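PDB 6AQZ: gdp-l-fucose synthetase from Naegleria fowleri, which probably catalyses the NADPH-dependent epimerisation and reduction of GDP-4-keto-6-deoxy-mannose to GDP-L-fucose, and binds NADP in a Rossmann-type fold. Local coordinates for residues 97-109 against 153-165. Residues are numbered along the deposited sequence; the frame is centred on the assembly and turned at random.
Sequences FKVSFWLDNVNMN and FSNNAYAYAKRML. With NAP (NADP nicotinamide-adenine-dinucleotide phosphate), chain G.
Lys-98 leaves its helix with CG anti to its carbonyl carbon (chi1 -80°) and runs extended from there, carrying NZ to the turn leading into the other helix and to its first residue, Asn-156. Lys-98 NZ donates to Phe-153 O at 2.8 Å and, at 3.2 Å, to Asn-156 OD1, which it meets from above the carbonyl plane. Lys-98 NZ also lies over one face of the Phe-153 ring, 3.6 Å from the centroid, a cation-pi contact, although that ring is poorly ordered. Trp-102, with CG anti to the backbone N, presents its six-membered ring edge-on to the partner backbone: CZ3 lies 3.5 Å from Ala-161 N, and CH2 meets Met-164 CG. Its NE1 instead bonds Asn-110 OD1 of the second subunit. The alanines permit close packing: Ala-161 CB touches Asn-105 CB at 3.5 Å, and Ala-157 CB rests on the Lys-98 carbonyl. The helical segments 98-109 and 156-165 run nearly parallel (18°), their axes only 7.8 Å apart. Asn-105 ND2 bonds Phe-101 O in the carbonyl plane and also Phe-87 O, fixing the amide's rotation, while OD1 accepts from a water shared with Asn-109 ND2 and Lys-162 NZ. A second water joins Asn-109 OD1, itself bonded to His-83, to Lys-162 NZ. Lys-162 NZ donates to NADP O3D at 3.0 Å, and Tyr-158 OH accepts from O2D. Tyr-158 and Lys-162 form the YxxxK motif of the short-chain dehydrogenase/reductase superfamily, whose tyrosine is the catalytic acid-base in relatives. Together with Cys-127 O, the asparagine-water network would hold the lysine at the nicotinamide ribose.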
loop_
_atom_site.group_PDB
_atom_site.type_symbol
_atom_site.label_atom_id
_atom_site.label_comp_id
_atom_site.label_asym_id
_atom_site.label_seq_id
_atom_site.Cartn_x
_atom_site.Cartn_y
_atom_site.Cartn_z
ATOM N N PHE A 97 -2.258 15.485 8.099
ATOM C CA PHE A 97 -0.941 14.946 7.764
ATOM C C PHE A 97 -1.092 13.764 6.820
ATOM O O PHE A 97 -2.127 13.085 6.799
ATOM C CB PHE A 97 -0.180 14.514 9.012
ATOM C CG PHE A 97 0.288 15.661 9.863
ATOM C CD1 PHE A 97 1.341 16.453 9.450
ATOM C CD2 PHE A 97 -0.326 15.946 11.073
ATOM C CE1 PHE A 97 1.789 17.522 10.238
ATOM C CE2 PHE A 97 0.111 17.019 11.869
ATOM C CZ PHE A 97 1.170 17.800 11.448
ATOM N N LYS A 98 -0.074 13.540 5.988
ATOM C CA LYS A 98 -0.134 12.362 5.120
ATOM C C LYS A 98 -0.377 11.091 5.916
ATOM O O LYS A 98 -1.093 10.206 5.448
ATOM C CB LYS A 98 1.134 12.234 4.278
ATOM C CG LYS A 98 1.116 13.150 3.069
ATOM C CD LYS A 98 2.284 12.876 2.185
ATOM C CE LYS A 98 2.283 13.757 0.978
ATOM N NZ LYS A 98 3.530 13.498 0.222
ATOM N N VAL A 99 0.135 11.024 7.151
ATOM C CA VAL A 99 -0.096 9.864 8.012
ATOM C C VAL A 99 -1.580 9.542 8.099
ATOM O O VAL A 99 -2.003 8.403 7.862
ATOM C CB VAL A 99 0.500 10.128 9.409
ATOM C CG1 VAL A 99 -0.086 9.212 10.441
ATOM C CG2 VAL A 99 2.000 9.927 9.380
ATOM N N SER A 100 -2.404 10.563 8.348
ATOM C CA SER A 100 -3.836 10.322 8.501
ATOM C C SER A 100 -4.469 9.844 7.191
ATOM O O SER A 100 -5.295 8.924 7.191
ATOM C CB SER A 100 -4.505 11.591 9.006
ATOM O OG SER A 100 -4.249 11.776 10.379
ATOM N N PHE A 101 -4.068 10.425 6.059
ATOM C CA PHE A 101 -4.636 9.983 4.790
ATOM C C PHE A 101 -4.337 8.516 4.520
ATOM O O PHE A 101 -5.134 7.839 3.854
ATOM C CB PHE A 101 -4.125 10.836 3.635
ATOM C CG PHE A 101 -4.821 12.160 3.495
ATOM C CD1 PHE A 101 -5.983 12.268 2.748
ATOM C CD2 PHE A 101 -4.302 13.299 4.081
ATOM C CE1 PHE A 101 -6.641 13.505 2.609
ATOM C CE2 PHE A 101 -4.936 14.525 3.943
ATOM C CZ PHE A 101 -6.107 14.629 3.209
ATOM N N TRP A 102 -3.170 8.016 4.963
ATOM C CA TRP A 102 -2.906 6.587 4.825
ATOM C C TRP A 102 -3.752 5.783 5.813
ATOM O O TRP A 102 -4.540 4.919 5.417
ATOM C CB TRP A 102 -1.421 6.274 5.022
ATOM C CG TRP A 102 -1.199 4.799 5.105
ATOM C CD1 TRP A 102 -0.897 4.081 6.220
ATOM C CD2 TRP A 102 -1.333 3.850 4.033
ATOM N NE1 TRP A 102 -0.821 2.751 5.912
ATOM C CE2 TRP A 102 -1.083 2.575 4.576
ATOM C CE3 TRP A 102 -1.617 3.963 2.663
ATOM C CZ2 TRP A 102 -1.088 1.398 3.797
ATOM C CZ3 TRP A 102 -1.668 2.800 1.898
ATOM C CH2 TRP A 102 -1.384 1.529 2.466
ATOM N N LEU A 103 -3.626 6.087 7.110
ATOM C CA LEU A 103 -4.248 5.259 8.146
ATOM C C LEU A 103 -5.767 5.266 8.043
ATOM O O LEU A 103 -6.397 4.200 8.060
ATOM C CB LEU A 103 -3.825 5.731 9.544
ATOM C CG LEU A 103 -2.329 5.661 9.832
ATOM C CD1 LEU A 103 -1.974 6.217 11.198
ATOM C CD2 LEU A 103 -1.870 4.219 9.624
ATOM N N ASP A 104 -6.376 6.459 7.952
ATOM C CA ASP A 104 -7.834 6.539 7.927
ATOM C C ASP A 104 -8.402 5.781 6.749
ATOM O O ASP A 104 -9.408 5.070 6.881
ATOM C CB ASP A 104 -8.291 7.989 7.864
ATOM C CG ASP A 104 -8.036 8.727 9.149
ATOM O OD1 ASP A 104 -7.536 8.092 10.107
ATOM O OD2 ASP A 104 -8.358 9.925 9.206
ATOM N N ASN A 105 -7.769 5.913 5.585
ATOM C CA ASN A 105 -8.271 5.244 4.398
ATOM C C ASN A 105 -7.959 3.750 4.408
ATOM O O ASN A 105 -8.843 2.936 4.110
ATOM C CB ASN A 105 -7.748 5.951 3.146
ATOM C CG ASN A 105 -8.544 7.222 2.849
ATOM O OD1 ASN A 105 -9.736 7.131 2.596
ATOM N ND2 ASN A 105 -7.901 8.411 2.912
ATOM N N VAL A 106 -6.738 3.350 4.778
ATOM C CA VAL A 106 -6.452 1.926 4.677
ATOM C C VAL A 106 -7.238 1.157 5.745
ATOM O O VAL A 106 -7.672 0.019 5.505
ATOM C CB VAL A 106 -4.935 1.637 4.736
ATOM C CG1 VAL A 106 -4.375 1.659 6.205
ATOM C CG2 VAL A 106 -4.664 0.316 4.044
ATOM N N ASN A 107 -7.491 1.775 6.909
ATOM C CA ASN A 107 -8.286 1.115 7.944
ATOM C C ASN A 107 -9.734 0.954 7.504
ATOM O O ASN A 107 -10.312 -0.138 7.585
ATOM C CB ASN A 107 -8.204 1.914 9.235
ATOM C CG ASN A 107 -6.886 1.705 9.954
ATOM O OD1 ASN A 107 -6.303 0.630 9.870
ATOM N ND2 ASN A 107 -6.398 2.733 10.638
ATOM N N MET A 108 -10.322 2.035 7.008
ATOM C CA MET A 108 -11.690 1.988 6.513
ATOM C C MET A 108 -11.830 0.977 5.374
ATOM O O MET A 108 -12.778 0.172 5.351
ATOM C CB MET A 108 -12.095 3.420 6.144
ATOM C CG MET A 108 -13.242 3.651 5.226
ATOM S SD MET A 108 -13.873 5.368 5.219
ATOM C CE MET A 108 -12.555 6.481 5.717
ATOM N N ASN A 109 -10.882 0.975 4.440
ATOM C CA ASN A 109 -10.974 0.043 3.312
ATOM C C ASN A 109 -10.807 -1.408 3.754
ATOM O O ASN A 109 -11.584 -2.280 3.348
ATOM C CB ASN A 109 -9.974 0.429 2.232
ATOM C CG ASN A 109 -10.368 1.703 1.542
ATOM O OD1 ASN A 109 -11.550 2.029 1.501
ATOM N ND2 ASN A 109 -9.401 2.437 1.003
ATOM N N PHE A 153 3.651 12.984 -5.843
ATOM C CA PHE A 153 4.063 13.135 -4.454
ATOM C C PHE A 153 2.988 13.819 -3.599
ATOM O O PHE A 153 2.779 13.442 -2.439
ATOM C CB PHE A 153 5.374 13.922 -4.429
ATOM C CG PHE A 153 5.754 14.439 -3.083
ATOM C CD1 PHE A 153 6.350 13.598 -2.153
ATOM C CD2 PHE A 153 5.538 15.770 -2.749
ATOM C CE1 PHE A 153 6.715 14.072 -0.906
ATOM C CE2 PHE A 153 5.898 16.250 -1.502
ATOM C CZ PHE A 153 6.489 15.398 -0.579
ATOM N N SER A 154 2.267 14.794 -4.160
ATOM C CA SER A 154 1.452 15.667 -3.316
ATOM C C SER A 154 0.336 14.910 -2.594
ATOM O O SER A 154 -0.046 15.283 -1.481
ATOM C CB SER A 154 0.884 16.836 -4.136
ATOM O OG SER A 154 0.030 16.410 -5.185
ATOM N N ASN A 155 -0.199 13.850 -3.187
ATOM C CA ASN A 155 -1.290 13.134 -2.535
ATOM C C ASN A 155 -0.988 11.647 -2.437
ATOM O O ASN A 155 -1.898 10.808 -2.535
ATOM C CB ASN A 155 -2.604 13.374 -3.281
ATOM C CG ASN A 155 -2.597 12.767 -4.688
ATOM O OD1 ASN A 155 -1.539 12.577 -5.295
ATOM N ND2 ASN A 155 -3.782 12.452 -5.203
ATOM N N ASN A 156 0.284 11.284 -2.242
ATOM C CA ASN A 156 0.613 9.882 -2.475
ATOM C C ASN A 156 0.077 8.955 -1.385
ATOM O O ASN A 156 -0.145 7.770 -1.660
ATOM C CB ASN A 156 2.118 9.700 -2.700
ATOM C CG ASN A 156 2.975 10.157 -1.536
ATOM O OD1 ASN A 156 2.495 10.569 -0.475
ATOM N ND2 ASN A 156 4.276 10.119 -1.761
ATOM N N ALA A 157 -0.196 9.453 -0.182
ATOM C CA ALA A 157 -0.811 8.585 0.823
ATOM C C ALA A 157 -2.245 8.237 0.436
ATOM O O ALA A 157 -2.655 7.073 0.471
ATOM C CB ALA A 157 -0.770 9.242 2.206
ATOM N N TYR A 158 -3.037 9.245 0.096
ATOM C CA TYR A 158 -4.368 8.964 -0.413
ATOM C C TYR A 158 -4.286 8.060 -1.641
ATOM O O TYR A 158 -5.025 7.077 -1.751
ATOM C CB TYR A 158 -5.065 10.293 -0.722
ATOM C CG TYR A 158 -6.431 10.175 -1.312
ATOM C CD1 TYR A 158 -7.539 10.046 -0.489
ATOM C CD2 TYR A 158 -6.630 10.215 -2.689
ATOM C CE1 TYR A 158 -8.813 9.957 -1.008
ATOM C CE2 TYR A 158 -7.913 10.126 -3.220
ATOM C CZ TYR A 158 -8.996 9.993 -2.364
ATOM O OH TYR A 158 -10.273 9.899 -2.848
ATOM N N ALA A 159 -3.358 8.342 -2.548
ATOM C CA ALA A 159 -3.307 7.559 -3.772
ATOM C C ALA A 159 -2.982 6.093 -3.473
ATOM O O ALA A 159 -3.643 5.188 -3.989
ATOM C CB ALA A 159 -2.286 8.171 -4.732
ATOM N N TYR A 160 -1.992 5.839 -2.601
ATOM C CA TYR A 160 -1.616 4.460 -2.297
ATOM C C TYR A 160 -2.729 3.719 -1.572
ATOM O O TYR A 160 -2.965 2.534 -1.844
ATOM C CB TYR A 160 -0.318 4.419 -1.477
ATOM C CG TYR A 160 0.931 4.411 -2.332
ATOM C CD1 TYR A 160 1.101 3.466 -3.350
ATOM C CD2 TYR A 160 1.931 5.350 -2.134
ATOM C CE1 TYR A 160 2.244 3.462 -4.123
ATOM C CE2 TYR A 160 3.072 5.344 -2.895
ATOM C CZ TYR A 160 3.227 4.407 -3.886
ATOM O OH TYR A 160 4.377 4.438 -4.652
ATOM N N ALA A 161 -3.438 4.398 -0.665
ATOM C CA ALA A 161 -4.591 3.771 -0.022
ATOM C C ALA A 161 -5.628 3.320 -1.051
ATOM O O ALA A 161 -6.205 2.228 -0.928
ATOM C CB ALA A 161 -5.210 4.732 0.991
ATOM N N LYS A 162 -5.859 4.130 -2.092
ATOM C CA LYS A 162 -6.785 3.713 -3.147
ATOM C C LYS A 162 -6.237 2.513 -3.919
ATOM O O LYS A 162 -6.979 1.570 -4.232
ATOM C CB LYS A 162 -7.088 4.877 -4.101
ATOM C CG LYS A 162 -7.934 5.959 -3.518
ATOM C CD LYS A 162 -9.245 5.417 -3.003
ATOM C CE LYS A 162 -10.363 6.504 -2.885
ATOM N NZ LYS A 162 -11.576 5.823 -2.232
ATOM N N ARG A 163 -4.940 2.529 -4.228
ATOM C CA ARG A 163 -4.318 1.379 -4.884
ATOM C C ARG A 163 -4.474 0.097 -4.072
ATOM O O ARG A 163 -4.734 -0.975 -4.639
ATOM C CB ARG A 163 -2.834 1.653 -5.152
ATOM C CG ARG A 163 -2.648 2.804 -6.096
ATOM C CD ARG A 163 -1.269 2.809 -6.569
ATOM N NE ARG A 163 -1.004 3.898 -7.489
ATOM C CZ ARG A 163 0.119 3.982 -8.187
ATOM N NH1 ARG A 163 1.023 3.011 -8.056
ATOM N NH2 ARG A 163 0.328 5.008 -9.006
ATOM N N MET A 164 -4.276 0.178 -2.751
ATOM C CA MET A 164 -4.396 -1.004 -1.903
ATOM C C MET A 164 -5.853 -1.432 -1.693
ATOM O O MET A 164 -6.100 -2.601 -1.378
ATOM C CB MET A 164 -3.680 -0.734 -0.576
ATOM C CG MET A 164 -2.150 -0.532 -0.733
ATOM S SD MET A 164 -1.358 -1.891 -1.680
ATOM C CE MET A 164 -0.975 -1.097 -3.239
ATOM N N LEU A 165 -6.817 -0.527 -1.903
ATOM C CA LEU A 165 -8.226 -0.919 -1.958
ATOM C C LEU A 165 -8.496 -1.786 -3.186
ATOM O O LEU A 165 -9.193 -2.806 -3.098
ATOM C CB LEU A 165 -9.124 0.333 -1.932
ATOM C CG LEU A 165 -10.621 0.326 -2.318
ATOM C CD1 LEU A 165 -11.414 -0.660 -1.473
ATOM C CD2 LEU A 165 -11.234 1.750 -2.140
HETATM P PA NAP G . -17.797 13.328 -0.037
HETATM O O1A NAP G . -16.711 14.040 0.711
HETATM O O2A NAP G . -18.843 14.083 -0.814
HETATM O O5B NAP G . -18.612 12.283 0.951
HETATM C C5B NAP G . -17.701 11.332 1.378
HETATM C C4B NAP G . -18.499 10.317 2.240
HETATM O O4B NAP G . -17.614 9.537 3.084
HETATM C C3B NAP G . -19.574 11.037 3.152
HETATM O O3B NAP G . -20.733 10.252 3.232
HETATM C C2B NAP G . -18.913 10.947 4.535
HETATM O O2B NAP G . -19.774 10.806 5.544
HETATM C C1B NAP G . -18.240 9.519 4.361
HETATM N N9A NAP G . -17.233 9.265 5.385
HETATM C C8A NAP G . -16.001 9.871 5.519
HETATM N N7A NAP G . -15.292 9.408 6.574
HETATM C C5A NAP G . -16.126 8.465 7.154
HETATM C C6A NAP G . -15.958 7.654 8.272
HETATM N N6A NAP G . -14.776 7.711 9.010
HETATM N N1A NAP G . -16.915 6.770 8.647
HETATM C C2A NAP G . -18.029 6.773 7.856
HETATM N N3A NAP G . -18.338 7.501 6.762
HETATM C C4A NAP G . -17.341 8.352 6.423
HETATM O O3 NAP G . -16.853 12.395 -1.050
HETATM P PN NAP G . -17.516 12.123 -2.472
HETATM O O1N NAP G . -18.868 11.522 -2.403
HETATM O O2N NAP G . -17.126 13.145 -3.516
HETATM O O5D NAP G . -16.584 10.772 -3.078
HETATM C C5D NAP G . -16.937 9.576 -2.506
HETATM C C4D NAP G . -16.088 8.561 -3.237
HETATM O O4D NAP G . -15.920 9.024 -4.588
HETATM C C3D NAP G . -14.629 8.569 -2.573
HETATM O O3D NAP G . -14.161 7.268 -2.475
HETATM C C2D NAP G . -13.800 9.412 -3.568
HETATM O O2D NAP G . -12.495 9.003 -3.704
HETATM C C1D NAP G . -14.533 9.081 -4.901
HETATM N N1N NAP G . -14.227 10.117 -5.930
HETATM C C2N NAP G . -14.773 11.402 -5.881
HETATM C C3N NAP G . -14.434 12.340 -6.834
HETATM C C7N NAP G . -15.019 13.717 -6.760
HETATM O O7N NAP G . -14.685 14.633 -7.531
HETATM N N7N NAP G . -15.975 13.999 -5.778
HETATM C C4N NAP G . -13.488 12.048 -7.936
HETATM C C5N NAP G . -12.944 10.657 -7.897
HETATM C C6N NAP G . -13.310 9.782 -6.958
HETATM P P2B NAP G . -20.396 12.366 6.333
HETATM O O1X NAP G . -21.215 12.902 5.199
HETATM O O2X NAP G . -21.161 11.766 7.514
HETATM O O3X NAP G . -19.092 13.046 6.626
HETATM O O HOH W 1 -10.038 5.437 0.301
HETATM O O HOH W 2 -6.794 1.044 1.332
HETATM O O HOH W 3 -12.525 4.371 0.243
#